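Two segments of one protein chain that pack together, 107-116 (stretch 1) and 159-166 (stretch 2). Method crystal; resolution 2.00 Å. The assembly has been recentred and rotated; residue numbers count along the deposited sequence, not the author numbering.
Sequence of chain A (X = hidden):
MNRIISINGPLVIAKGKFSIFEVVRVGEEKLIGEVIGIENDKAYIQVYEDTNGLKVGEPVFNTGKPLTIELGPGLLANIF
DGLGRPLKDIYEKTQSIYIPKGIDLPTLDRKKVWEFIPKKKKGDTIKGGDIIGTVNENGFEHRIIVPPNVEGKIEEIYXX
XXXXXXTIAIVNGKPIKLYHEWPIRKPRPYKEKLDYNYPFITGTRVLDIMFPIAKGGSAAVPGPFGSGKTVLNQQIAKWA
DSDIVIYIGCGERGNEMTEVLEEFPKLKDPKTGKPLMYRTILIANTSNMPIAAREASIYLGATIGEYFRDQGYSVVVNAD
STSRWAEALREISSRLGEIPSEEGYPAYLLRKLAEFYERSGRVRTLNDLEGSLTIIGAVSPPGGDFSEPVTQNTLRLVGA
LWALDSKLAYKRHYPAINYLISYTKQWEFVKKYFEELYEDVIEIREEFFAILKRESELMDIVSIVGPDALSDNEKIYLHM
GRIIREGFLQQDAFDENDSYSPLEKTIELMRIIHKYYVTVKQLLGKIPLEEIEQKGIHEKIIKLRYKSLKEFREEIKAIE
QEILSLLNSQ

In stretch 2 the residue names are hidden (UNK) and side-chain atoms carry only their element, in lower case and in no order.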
# COMPACT_ATOMS: atom_id res chain seq x y z
N THR A 107 -0.74 40.75 -25.83
CA THR A 107 0.28 39.75 -26.14
C THR A 107 1.28 40.24 -27.17
O THR A 107 2.50 40.16 -26.96
CB THR A 107 -0.37 38.44 -26.65
OG1 THR A 107 -1.20 37.89 -25.63
CG2 THR A 107 0.70 37.43 -27.04
N LEU A 108 0.77 40.74 -28.30
CA LEU A 108 1.62 41.18 -29.40
C LEU A 108 1.92 42.68 -29.31
O LEU A 108 1.03 43.48 -29.03
CB LEU A 108 0.94 40.86 -30.73
CG LEU A 108 0.55 39.39 -30.93
CD1 LEU A 108 -0.22 39.18 -32.22
CD2 LEU A 108 1.79 38.52 -30.91
N ASP A 109 3.19 43.03 -29.54
CA ASP A 109 3.64 44.43 -29.49
C ASP A 109 2.81 45.29 -30.45
O ASP A 109 2.73 45.00 -31.64
CB ASP A 109 5.13 44.51 -29.84
CG ASP A 109 5.76 45.83 -29.45
OD1 ASP A 109 5.12 46.89 -29.62
OD2 ASP A 109 6.92 45.82 -28.98
N ARG A 110 2.20 46.34 -29.91
CA ARG A 110 1.27 47.17 -30.67
C ARG A 110 1.95 48.32 -31.41
O ARG A 110 1.30 49.05 -32.16
CB ARG A 110 0.19 47.74 -29.74
CG ARG A 110 -0.76 46.71 -29.14
CD ARG A 110 -1.57 46.02 -30.22
NE ARG A 110 -2.75 45.34 -29.69
CZ ARG A 110 -2.79 44.05 -29.36
NH1 ARG A 110 -1.71 43.29 -29.50
NH2 ARG A 110 -3.91 43.52 -28.89
N LYS A 111 3.25 48.47 -31.21
CA LYS A 111 3.99 49.59 -31.79
C LYS A 111 5.03 49.16 -32.82
O LYS A 111 5.43 49.94 -33.68
CB LYS A 111 4.66 50.43 -30.70
CG LYS A 111 3.68 51.24 -29.88
CD LYS A 111 4.36 51.93 -28.71
CE LYS A 111 3.42 52.92 -28.04
NZ LYS A 111 3.00 53.99 -28.98
N LYS A 112 5.47 47.90 -32.73
CA LYS A 112 6.41 47.34 -33.70
C LYS A 112 5.86 47.45 -35.12
O LYS A 112 4.70 47.13 -35.38
CB LYS A 112 6.69 45.87 -33.36
CG LYS A 112 7.38 45.10 -34.46
CD LYS A 112 8.88 45.36 -34.51
CE LYS A 112 9.52 44.61 -35.68
NZ LYS A 112 11.01 44.70 -35.67
N VAL A 113 6.70 47.92 -36.04
CA VAL A 113 6.28 48.11 -37.42
C VAL A 113 6.72 46.95 -38.31
O VAL A 113 7.91 46.66 -38.43
CB VAL A 113 6.82 49.44 -38.00
CG1 VAL A 113 6.45 49.57 -39.47
CG2 VAL A 113 6.28 50.62 -37.22
N TRP A 114 5.75 46.28 -38.92
CA TRP A 114 6.03 45.12 -39.77
C TRP A 114 5.92 45.46 -41.25
O TRP A 114 5.18 46.37 -41.63
CB TRP A 114 5.06 43.99 -39.44
CG TRP A 114 5.11 43.57 -38.01
CD1 TRP A 114 4.22 43.90 -37.02
CD2 TRP A 114 6.11 42.76 -37.39
NE1 TRP A 114 4.61 43.33 -35.83
CE2 TRP A 114 5.76 42.62 -36.03
CE3 TRP A 114 7.26 42.12 -37.86
CZ2 TRP A 114 6.53 41.87 -35.14
CZ3 TRP A 114 8.02 41.38 -36.98
CH2 TRP A 114 7.65 41.26 -35.63
N GLU A 115 6.65 44.73 -42.09
CA GLU A 115 6.50 44.89 -43.54
C GLU A 115 5.68 43.74 -44.11
O GLU A 115 6.12 42.59 -44.13
CB GLU A 115 7.87 44.96 -44.23
CG GLU A 115 7.77 45.20 -45.73
CD GLU A 115 9.08 45.63 -46.35
OE1 GLU A 115 9.19 46.82 -46.74
OE2 GLU A 115 10.00 44.79 -46.46
N PHE A 116 4.48 44.06 -44.58
CA PHE A 116 3.56 43.07 -45.13
C PHE A 116 3.62 43.02 -46.66
O PHE A 116 3.40 44.03 -47.33
CB PHE A 116 2.13 43.39 -44.67
CG PHE A 116 1.09 42.49 -45.26
CD1 PHE A 116 1.00 41.16 -44.89
CD2 PHE A 116 0.18 42.99 -46.19
CE1 PHE A 116 0.03 40.34 -45.43
CE2 PHE A 116 -0.79 42.17 -46.74
CZ PHE A 116 -0.86 40.84 -46.36
N UNK A 159 -0.25 46.94 -48.89
CA UNK A 159 1.13 46.47 -48.92
C UNK A 159 2.02 47.48 -48.22
O UNK A 159 1.79 48.69 -48.32
c UNK A 159 3.09 46.15 -50.55
c UNK A 159 3.50 46.03 -52.00
c UNK A 159 1.59 46.29 -50.37
o UNK A 159 2.78 46.57 -52.87
o UNK A 159 4.53 45.39 -52.28
N UNK A 160 3.03 47.00 -47.50
CA UNK A 160 4.02 47.88 -46.91
C UNK A 160 4.15 47.76 -45.41
O UNK A 160 4.01 46.67 -44.84
N UNK A 161 4.40 48.89 -44.76
CA UNK A 161 4.68 48.91 -43.33
C UNK A 161 3.44 49.16 -42.48
O UNK A 161 2.75 50.17 -42.65
c UNK A 161 5.78 49.93 -43.02
o UNK A 161 7.83 48.77 -43.47
c UNK A 161 7.05 49.66 -43.81
n UNK A 161 7.26 50.43 -44.87
N UNK A 162 3.15 48.23 -41.57
CA UNK A 162 1.97 48.31 -40.72
C UNK A 162 2.28 47.84 -39.30
O UNK A 162 3.21 47.08 -39.08
c UNK A 162 1.06 47.15 -43.75
c UNK A 162 0.68 47.45 -45.05
c UNK A 162 -0.97 48.96 -44.21
c UNK A 162 0.85 47.42 -41.27
c UNK A 162 0.44 47.76 -42.67
c UNK A 162 -0.59 48.66 -42.92
c UNK A 162 -0.33 48.36 -45.28
N UNK A 163 1.48 48.31 -38.34
CA UNK A 163 1.51 47.76 -36.99
C UNK A 163 0.39 46.73 -36.88
O UNK A 163 -0.43 46.61 -37.79
c UNK A 163 2.39 49.95 -36.10
c UNK A 163 1.36 48.85 -35.90
o UNK A 163 0.04 49.41 -35.95
N UNK A 164 0.35 46.00 -35.76
CA UNK A 164 -0.51 44.83 -35.63
C UNK A 164 -2.02 45.12 -35.69
O UNK A 164 -2.80 44.28 -36.15
c UNK A 164 -1.22 44.14 -33.28
c UNK A 164 0.11 42.55 -34.69
c UNK A 164 -0.15 44.02 -34.35
c UNK A 164 1.33 42.34 -35.55
N UNK A 165 -2.43 46.30 -35.25
CA UNK A 165 -3.86 46.62 -35.18
C UNK A 165 -4.40 47.25 -36.46
O UNK A 165 -5.59 47.58 -36.54
o UNK A 165 -6.02 46.10 -31.20
c UNK A 165 -5.64 46.23 -32.38
o UNK A 165 -6.34 45.91 -33.36
c UNK A 165 -4.15 47.54 -33.98
c UNK A 165 -4.26 46.82 -32.63
N UNK A 166 -3.54 47.41 -37.45
CA UNK A 166 -3.94 48.06 -38.70
C UNK A 166 -4.54 47.10 -39.72
O UNK A 166 -4.08 45.96 -39.86
o UNK A 166 -0.23 50.28 -39.62
c UNK A 166 -1.23 50.84 -39.15
c UNK A 166 -2.29 50.00 -38.47
o UNK A 166 -1.41 52.07 -39.22
c UNK A 166 -2.75 48.82 -39.31
O HOH W 1 2.72 45.96 -34.17
O HOH W 2 10.79 48.04 -44.01

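Position 159 carries three side-chain carbons in an unbranched chain, the third bearing two oxygens. The chain leads away overall, and the backbone makes the nearest approach, with the CA of 159 lying 3.7 Å from Phe116 O. This is a glutamate. Glu159 thus keeps its carboxylate in an exposed setting, where a charge costs little.

Position 160 has no side-chain atoms, and its backbone is fully used: Phe116 N donates to the O of 160 at 2.7 Å, and the N of 160 donates to Phe116 O at 3.0 Å. It is glycine. Its phi and psi of 123° and -145° would jam a CB against the carbonyl oxygen of the residue before, which by itself calls for this residue.

Position 161 shows two carbons, the second carrying one oxygen and one nitrogen, and its CB rests 3.6 Å from Val113 CG1: an asparagine. It shares a sheet face with Glu115, its partner in a non-hydrogen-bonded pair. This face is exposed, and the amide suits it: a water donates to Asn161 OD1 at 3.1 Å and, weakly, to Glu115 OE1 at 3.4 Å.

Position 162 has one carbon followed by a ring of six carbons with no oxygen. Its backbone pairs with Trp114: Trp114 N donates to the O of 162 at 2.7 Å, and the N of 162 to Trp114 O at 2.8 Å. The ring lies on the face that also bears Trp114 and Phe116, hence phenylalanine rather than tyrosine. Phe162 CD1 comes 4.0 Å from Phe116 CB, an apolar contact that needs no polar partner.

At position 163 one carbon carries an oxygen and a carbon, with its CB 3.7 Å from Arg110 O; the fork identifies threonine. The methyl Thr163 CG2 lies 4.1 Å from Val113 CG2, so a small branched side chain fits beside the loop. A type I turn begins here.

Position 164 has four carbons forked at the first, one arm being two carbons long. It points toward stretch 1, its CB 4.1 Å from Asp109 O, and has the largest area covered by the other stretch: isoleucine. Ile164 CD1 approaches Trp114 CD1 to 3.6 Å, CG1 lies 4.2 Å from Leu108 CD1, and CG2 packs 3.6 Å from Arg110 CD. Its branches fill this buried pocket.

Position 165 has three carbons ending in two oxygens, and one of the carbons lies 3.6 Å from Arg110 NE: again glutamate. A long salt bridge, 3.7 Å between Arg110 NE and Glu165 OE2, gives the negative charge a purpose at the exposed edge.

Position 166 has the same three carbons and two oxygens and does not touch stretch 1, so it too is glutamate. Instead Thr163 N donates to Glu166 OE1 at 2.9 Å, while Glu166 N donates to Thr163 O at 3.2 Å, bracing the turn.

The contact therefore joins two mechanisms. Four backbone hydrogen bonds align the antiparallel strands, and beyond them Ile164 packs into the loop of stretch 1. A water accepts from Ile164 N at 2.9 Å and lies close to that loop, linking the turn to it.

Stretch 2, residues 159-166: EGNFTIEE
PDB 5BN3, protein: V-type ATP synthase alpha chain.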